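Local coordinates for protein Adenylate/guanylate cyclase/hydrolase, alpha/beta fold family (PDB 3MR7) that probably acts as an adenylate cyclase through this piece, the class III cyclase catalytic domain of a longer protein that also carries an alpha/beta-hydrolase family domain, at residues A[45-51]-A[60-64]; A[32-37]-A[93-97]; A[101-105]-A[116-120]. Residues are numbered along the deposited sequence.

Contact 1. Residues A[45-51]-A[60-64]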
# COMPACT_ATOMS: atom_id res chain seq x y z
N ILE A 45 -20.71 1.29 -9.67
CA ILE A 45 -20.62 2.66 -9.20
C ILE A 45 -21.78 3.50 -9.73
O ILE A 45 -22.42 4.23 -8.98
CB ILE A 45 -19.32 3.33 -9.63
CG1 ILE A 45 -18.13 2.82 -8.78
CG2 ILE A 45 -19.45 4.82 -9.53
CD1 ILE A 45 -16.80 3.49 -9.07
N ALA A 46 -22.03 3.41 -11.03
CA ALA A 46 -23.21 4.02 -11.64
C ALA A 46 -24.52 3.49 -11.05
O ALA A 46 -25.34 4.26 -10.58
CB ALA A 46 -23.20 3.81 -13.11
N GLN A 47 -24.72 2.18 -11.08
CA GLN A 47 -25.90 1.60 -10.45
C GLN A 47 -26.17 2.18 -9.07
O GLN A 47 -27.33 2.36 -8.68
CB GLN A 47 -25.79 0.08 -10.35
CG GLN A 47 -26.90 -0.68 -11.09
CD GLN A 47 -28.21 -0.71 -10.32
OE1 GLN A 47 -28.23 -1.02 -9.13
NE2 GLN A 47 -29.31 -0.39 -11.01
N ALA A 48 -25.10 2.49 -8.34
CA ALA A 48 -25.20 2.91 -6.94
C ALA A 48 -25.34 4.43 -6.75
O ALA A 48 -25.28 4.91 -5.62
CB ALA A 48 -23.99 2.41 -6.15
N GLY A 49 -25.43 5.17 -7.85
CA GLY A 49 -25.60 6.61 -7.81
C GLY A 49 -24.32 7.43 -7.74
O GLY A 49 -24.33 8.67 -7.76
N GLY A 50 -23.21 6.73 -7.68
CA GLY A 50 -21.94 7.40 -7.52
C GLY A 50 -21.44 8.06 -8.78
O GLY A 50 -22.01 7.88 -9.86
N GLN A 51 -20.39 8.86 -8.63
CA GLN A 51 -19.66 9.41 -9.76
C GLN A 51 -18.20 9.20 -9.53
O GLN A 51 -17.69 9.50 -8.44
CB GLN A 51 -19.86 10.91 -9.89
CG GLN A 51 -21.26 11.41 -9.76
CD GLN A 51 -21.28 12.91 -9.82
OE1 GLN A 51 -21.96 13.57 -9.03
NE2 GLN A 51 -20.51 13.47 -10.75
N MSE A 60 -8.15 5.47 -8.14
CA MSE A 60 -9.40 6.11 -8.48
C MSE A 60 -10.18 6.64 -7.28
O MSE A 60 -10.06 6.14 -6.17
CB MSE A 60 -10.26 5.18 -9.31
CG MSE A 60 -11.73 5.29 -8.99
SE MSE A 60 -12.68 3.83 -9.85
CE MSE A 60 -12.81 4.64 -11.62
N LEU A 61 -11.00 7.65 -7.52
CA LEU A 61 -11.69 8.34 -6.45
C LEU A 61 -13.11 8.56 -6.89
O LEU A 61 -13.35 9.11 -7.94
CB LEU A 61 -11.02 9.68 -6.26
CG LEU A 61 -11.13 10.42 -4.95
CD1 LEU A 61 -10.67 9.53 -3.87
CD2 LEU A 61 -10.20 11.59 -5.05
N ALA A 62 -14.08 8.11 -6.11
CA ALA A 62 -15.47 8.30 -6.52
C ALA A 62 -16.26 8.81 -5.35
O ALA A 62 -15.83 8.68 -4.22
CB ALA A 62 -16.07 7.02 -7.06
N ARG A 63 -17.42 9.38 -5.62
CA ARG A 63 -18.20 9.90 -4.52
C ARG A 63 -19.66 9.57 -4.66
O ARG A 63 -20.17 9.41 -5.76
CB ARG A 63 -18.02 11.41 -4.40
CG ARG A 63 -18.74 12.20 -5.46
CD ARG A 63 -18.19 13.60 -5.50
NE ARG A 63 -18.62 14.27 -6.71
CZ ARG A 63 -19.77 14.91 -6.84
NH1 ARG A 63 -20.63 14.96 -5.83
NH2 ARG A 63 -20.07 15.50 -7.98
N PHE A 64 -20.31 9.51 -3.52
CA PHE A 64 -21.67 9.01 -3.39
C PHE A 64 -22.51 9.93 -2.47
O PHE A 64 -21.98 10.68 -1.65
CB PHE A 64 -21.66 7.59 -2.80
CG PHE A 64 -20.99 6.57 -3.66
CD1 PHE A 64 -21.74 5.70 -4.45
CD2 PHE A 64 -19.60 6.44 -3.66
CE1 PHE A 64 -21.11 4.73 -5.24
CE2 PHE A 64 -18.97 5.48 -4.44
CZ PHE A 64 -19.73 4.62 -5.24
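Helix 27-47 ends here and turns back into the beta hairpin 51-56/59-64, the alpha-to-beta step of the ferredoxin-like cyclase fold. Ile45, in the last helical turn, lays CD1 4.1 Å from Ala62 CB and 4.2 Å from SE of Met60 (a selenomethionine), while its CG1 is 4.3 Å from Phe64 CZ. Ala48 points toward the strand, its CB 3.8 Å from Phe64 CE1 at the ring edge; Cys73 of helix 67-84 packs on Ile45, Ala48 and Phe64 alike. Gly49, at positive phi (88°), ends the helix in a Schellman motif, with Gly49 N bonded to Ala46 O (2.9 Å) and Gly50 N to Ile45 O (2.9 Å). Gly50 then passes over the Phe64 ring face in a CH-pi contact, CA 3.9 Å from the centroid; a CB here would clash with the ring. Gln51 opens the hairpin as an antiparallel hydrogen-bonded pair with Arg63: Gln51 N to Arg63 O, 2.9 Å, and Arg63 N to Gln51 O, 2.8 Å.

Contact 2. Residues A[32-37]-A[93-97]; sequences RQKLYR and RIQYR
This is a buried helix-on-sheet contact, joining the first half of helix 27-47 to the chain that leads into the central strand 96-107. Residues 32-37 are regular helix, with Tyr36 N bonded to Arg32 O and Arg37 N to Gln33 O, both at 2.9 Å; residues 93-97 are extended. The backbones come closest at Gln33 and Ile94, CA to CA 7.2 Å. Ile94 (chi1 m, chi2 t) packs against the helix surface: its CD1 is 3.5 Å from Arg32 CB and 3.6 Å from Gln33 N, and its CG1 lies over one face of the Arg32 guanidinium. Tyr36 (chi1 m) turns its ring edge to Ile94, CE2 to CB 4.5 Å. Tyr96, also chi1 m, brings OH to 3.8 Å from Tyr36 CB. Glu85 salt-bridges Arg32 and hydrogen-bonds Tyr36 OH and the backbone N of Ile94. Leu21 of the second subunit packs on Tyr96 and Arg37. Helices 27-47 and 67-84 covering one sheet face is the layout of the ferredoxin-like core of class III cyclases.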
# COMPACT_ATOMS: atom_id res chain seq x y z
N ARG A 32 -7.06 -7.84 -18.14
CA ARG A 32 -8.12 -8.31 -17.26
C ARG A 32 -8.65 -7.13 -16.45
O ARG A 32 -9.85 -6.90 -16.41
CB ARG A 32 -7.61 -9.40 -16.32
CG ARG A 32 -8.21 -10.78 -16.56
CD ARG A 32 -8.69 -11.42 -15.25
NE ARG A 32 -7.75 -12.18 -14.39
CZ ARG A 32 -6.49 -12.53 -14.64
NH1 ARG A 32 -5.80 -13.22 -13.73
NH2 ARG A 32 -5.89 -12.18 -15.77
N GLN A 33 -7.75 -6.37 -15.82
CA GLN A 33 -8.22 -5.29 -14.95
C GLN A 33 -8.94 -4.23 -15.77
O GLN A 33 -9.96 -3.69 -15.33
CB GLN A 33 -7.11 -4.70 -14.06
CG GLN A 33 -6.60 -3.34 -14.47
CD GLN A 33 -7.46 -2.18 -13.98
OE1 GLN A 33 -7.26 -1.05 -14.42
NE2 GLN A 33 -8.42 -2.46 -13.11
N LYS A 34 -8.46 -3.97 -16.98
CA LYS A 34 -9.19 -3.07 -17.86
C LYS A 34 -10.62 -3.57 -18.05
O LYS A 34 -11.58 -2.79 -18.02
CB LYS A 34 -8.48 -2.93 -19.20
CG LYS A 34 -7.35 -1.93 -19.23
CD LYS A 34 -6.61 -2.10 -20.55
CE LYS A 34 -5.95 -0.81 -21.01
NZ LYS A 34 -6.36 -0.49 -22.42
N LEU A 35 -10.77 -4.88 -18.23
CA LEU A 35 -12.09 -5.51 -18.34
C LEU A 35 -12.97 -5.34 -17.12
O LEU A 35 -14.12 -4.97 -17.24
CB LEU A 35 -11.97 -7.01 -18.57
CG LEU A 35 -13.37 -7.58 -18.68
CD1 LEU A 35 -14.08 -6.87 -19.82
CD2 LEU A 35 -13.32 -9.06 -18.90
N TYR A 36 -12.43 -5.64 -15.94
CA TYR A 36 -13.18 -5.54 -14.69
C TYR A 36 -13.62 -4.10 -14.43
O TYR A 36 -14.78 -3.85 -14.07
CB TYR A 36 -12.37 -6.05 -13.49
CG TYR A 36 -12.15 -7.55 -13.45
CD1 TYR A 36 -13.10 -8.44 -13.94
CD2 TYR A 36 -10.99 -8.07 -12.92
CE1 TYR A 36 -12.90 -9.81 -13.88
CE2 TYR A 36 -10.77 -9.43 -12.87
CZ TYR A 36 -11.72 -10.29 -13.33
OH TYR A 36 -11.46 -11.65 -13.24
N ARG A 37 -12.70 -3.16 -14.63
CA ARG A 37 -13.07 -1.76 -14.52
C ARG A 37 -14.30 -1.47 -15.36
O ARG A 37 -15.17 -0.72 -14.96
CB ARG A 37 -11.92 -0.86 -14.98
CG ARG A 37 -12.34 0.55 -15.27
CD ARG A 37 -12.55 1.37 -14.01
NE ARG A 37 -11.60 2.46 -13.97
CZ ARG A 37 -11.90 3.73 -14.22
NH1 ARG A 37 -13.15 4.06 -14.51
NH2 ARG A 37 -10.96 4.65 -14.17
N ARG A 93 -4.00 -13.81 -8.75
CA ARG A 93 -5.29 -13.15 -8.83
C ARG A 93 -5.18 -11.61 -8.83
O ARG A 93 -4.25 -11.03 -8.25
CB ARG A 93 -6.19 -13.62 -7.70
CG ARG A 93 -6.64 -15.06 -7.84
CD ARG A 93 -7.46 -15.48 -6.64
NE ARG A 93 -7.65 -16.92 -6.61
CZ ARG A 93 -7.91 -17.60 -5.51
NH1 ARG A 93 -8.01 -16.97 -4.34
NH2 ARG A 93 -8.08 -18.91 -5.57
N ILE A 94 -6.12 -10.96 -9.49
CA ILE A 94 -6.19 -9.51 -9.44
C ILE A 94 -7.03 -9.19 -8.23
O ILE A 94 -8.08 -9.76 -8.05
CB ILE A 94 -6.89 -8.94 -10.71
CG1 ILE A 94 -6.05 -9.22 -11.95
CG2 ILE A 94 -7.17 -7.45 -10.56
CD1 ILE A 94 -6.39 -8.36 -13.16
N GLN A 95 -6.56 -8.30 -7.38
CA GLN A 95 -7.42 -7.85 -6.30
C GLN A 95 -7.35 -6.36 -6.12
O GLN A 95 -6.26 -5.77 -6.19
CB GLN A 95 -7.03 -8.48 -4.98
CG GLN A 95 -7.16 -9.96 -4.92
CD GLN A 95 -6.56 -10.50 -3.62
OE1 GLN A 95 -5.35 -10.42 -3.39
NE2 GLN A 95 -7.42 -11.03 -2.76
N TYR A 96 -8.49 -5.76 -5.86
CA TYR A 96 -8.50 -4.35 -5.53
C TYR A 96 -8.38 -4.09 -4.01
O TYR A 96 -8.62 -4.99 -3.21
CB TYR A 96 -9.74 -3.72 -6.13
CG TYR A 96 -9.74 -3.75 -7.64
CD1 TYR A 96 -8.92 -2.90 -8.37
CD2 TYR A 96 -10.56 -4.62 -8.33
CE1 TYR A 96 -8.93 -2.93 -9.75
CE2 TYR A 96 -10.58 -4.66 -9.68
CZ TYR A 96 -9.77 -3.82 -10.41
OH TYR A 96 -9.80 -3.89 -11.79
N ARG A 97 -7.94 -2.89 -3.63
CA ARG A 97 -8.04 -2.41 -2.23
C ARG A 97 -9.05 -1.29 -2.24
O ARG A 97 -9.15 -0.55 -3.22
CB ARG A 97 -6.68 -1.88 -1.73
CG ARG A 97 -5.64 -2.96 -1.41
CD ARG A 97 -4.51 -2.34 -0.68
NE ARG A 97 -4.06 -1.20 -1.45
CZ ARG A 97 -3.03 -1.25 -2.28
NH1 ARG A 97 -2.34 -2.38 -2.38
NH2 ARG A 97 -2.69 -0.19 -3.00

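Contact 3. Residues A[101-105]-A[116-120]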
# COMPACT_ATOMS: atom_id res chain seq x y z
N ASN A 101 -14.56 6.90 3.23
CA ASN A 101 -14.60 7.80 4.38
C ASN A 101 -15.73 8.81 4.21
O ASN A 101 -16.39 8.82 3.19
CB ASN A 101 -13.25 8.50 4.55
CG ASN A 101 -13.23 9.43 5.74
OD1 ASN A 101 -13.82 9.14 6.78
ND2 ASN A 101 -12.55 10.56 5.60
N ILE A 102 -15.95 9.65 5.21
CA ILE A 102 -16.93 10.72 5.11
C ILE A 102 -16.41 12.05 5.68
O ILE A 102 -15.56 12.07 6.57
CB ILE A 102 -18.24 10.29 5.73
CG1 ILE A 102 -19.04 9.47 4.72
CG2 ILE A 102 -19.07 11.48 6.14
CD1 ILE A 102 -20.08 8.62 5.38
N GLY A 103 -16.89 13.16 5.14
CA GLY A 103 -16.49 14.45 5.66
C GLY A 103 -17.15 15.60 4.93
O GLY A 103 -17.81 15.39 3.92
N ASP A 104 -17.01 16.80 5.49
CA ASP A 104 -17.23 18.03 4.73
C ASP A 104 -16.01 18.21 3.83
O ASP A 104 -14.89 18.36 4.30
CB ASP A 104 -17.36 19.23 5.67
CG ASP A 104 -18.66 19.24 6.47
OD1 ASP A 104 -19.60 18.49 6.13
OD2 ASP A 104 -18.76 20.01 7.45
N ILE A 105 -16.19 18.14 2.52
CA ILE A 105 -15.09 18.38 1.61
C ILE A 105 -15.57 19.39 0.61
O ILE A 105 -16.76 19.59 0.48
CB ILE A 105 -14.71 17.12 0.85
CG1 ILE A 105 -15.64 16.91 -0.33
CG2 ILE A 105 -14.81 15.92 1.76
CD1 ILE A 105 -16.88 16.20 0.07
N ALA A 116 -10.97 14.83 4.61
CA ALA A 116 -11.77 13.63 4.40
C ALA A 116 -11.39 12.87 3.12
O ALA A 116 -11.47 11.66 3.09
CB ALA A 116 -13.27 13.91 4.47
N VAL A 117 -10.95 13.55 2.08
CA VAL A 117 -10.52 12.85 0.88
C VAL A 117 -9.18 12.12 1.11
O VAL A 117 -9.01 10.94 0.75
CB VAL A 117 -10.37 13.83 -0.29
CG1 VAL A 117 -9.93 13.11 -1.56
CG2 VAL A 117 -11.69 14.57 -0.51
N ASN A 118 -8.24 12.82 1.73
CA ASN A 118 -6.95 12.24 2.08
C ASN A 118 -7.10 10.99 2.92
O ASN A 118 -6.36 10.03 2.76
CB ASN A 118 -6.08 13.28 2.78
CG ASN A 118 -5.55 14.33 1.83
OD1 ASN A 118 -5.99 14.40 0.69
ND2 ASN A 118 -4.59 15.14 2.27
N VAL A 119 -8.10 11.00 3.78
CA VAL A 119 -8.36 9.87 4.63
C VAL A 119 -8.95 8.67 3.86
O VAL A 119 -8.66 7.51 4.17
CB VAL A 119 -9.18 10.34 5.85
CG1 VAL A 119 -9.70 9.16 6.70
CG2 VAL A 119 -8.33 11.27 6.67
N ALA A 120 -9.74 8.93 2.82
CA ALA A 120 -10.30 7.83 2.04
C ALA A 120 -9.17 7.12 1.32
O ALA A 120 -9.11 5.88 1.25
CB ALA A 120 -11.32 8.33 1.05
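Helix 115-126 runs back along strand 96-107 after the short strand 112-113, and then leads to strand 132-135, which pairs parallel to 96-107. The contact is thus the strand-to-helix half of a beta-alpha-beta unit in the cyclase fold. The short axes of 101-105 and 116-120 are close to antiparallel, at 168°, and approach to 7.3 Å, with Gly103 facing Ala116 where they meet.

Ala116 touches four strand residues. Its CB sits 3.5 Å from Gly103 CA, 3.6 Å from Ile102 O and 3.7 Å from Ile105 CG2; a CB on Gly103 would run into it, so the strand can lie this close at Gly103 because it has no side chain. Ala116 O also accepts a hydrogen bond from Asn101 ND2 (2.9 Å, N-H...O 163°), and the same carbonyl takes the helical bond from Ala120 N at 3.2 Å. Val117, pointing sideways, adds CG2 at 4.1 Å from Ile105 CG2. Val119, three residues on from Ala116, faces the strand and puts CG1 3.4 Å from Asn101 ND2. Ala120 closes the register opposite Asn101, the two CB atoms 4.0 Å apart, and rests on Ile10 of strand 4-15 as well.

The Asn101 amide is used at both ends: OD1 is hydrogen-bonded to Ser135 OG, at the end of strand 132-135, and receives a weak bond from Ile102 N (2.7 Å), while ND2 goes to the helix. In an otherwise apolar interface, this buried side chain therefore gives the packing a directional tie, linking strand, helix and the residue Ser135 through hydrogen bonds.

All three contacts involve strands of one sheet or chain leading into it. Contacts 1 and 2 use the C-terminal end and the first half of helix 27-47; their centres are about 17 Å apart, yet Met60 packs very tightly on Arg37 (CE to CZ 2.9 Å), and contact 1 is nested in the chain loop that contact 2 closes. Contact 1 also touches contact 3, centres about 15 Å apart, where Leu61 CD2 lies 3.8 Å from Val117 CG1. Contacts 2 and 3 share strand 96-107 but sit about 24 Å apart, on opposite sides of the chain's centre. Leu21 of the second subunit packs on Met60, Arg37 and Tyr96; class III cyclases generally form active sites between subunits, but no ligand marks one here.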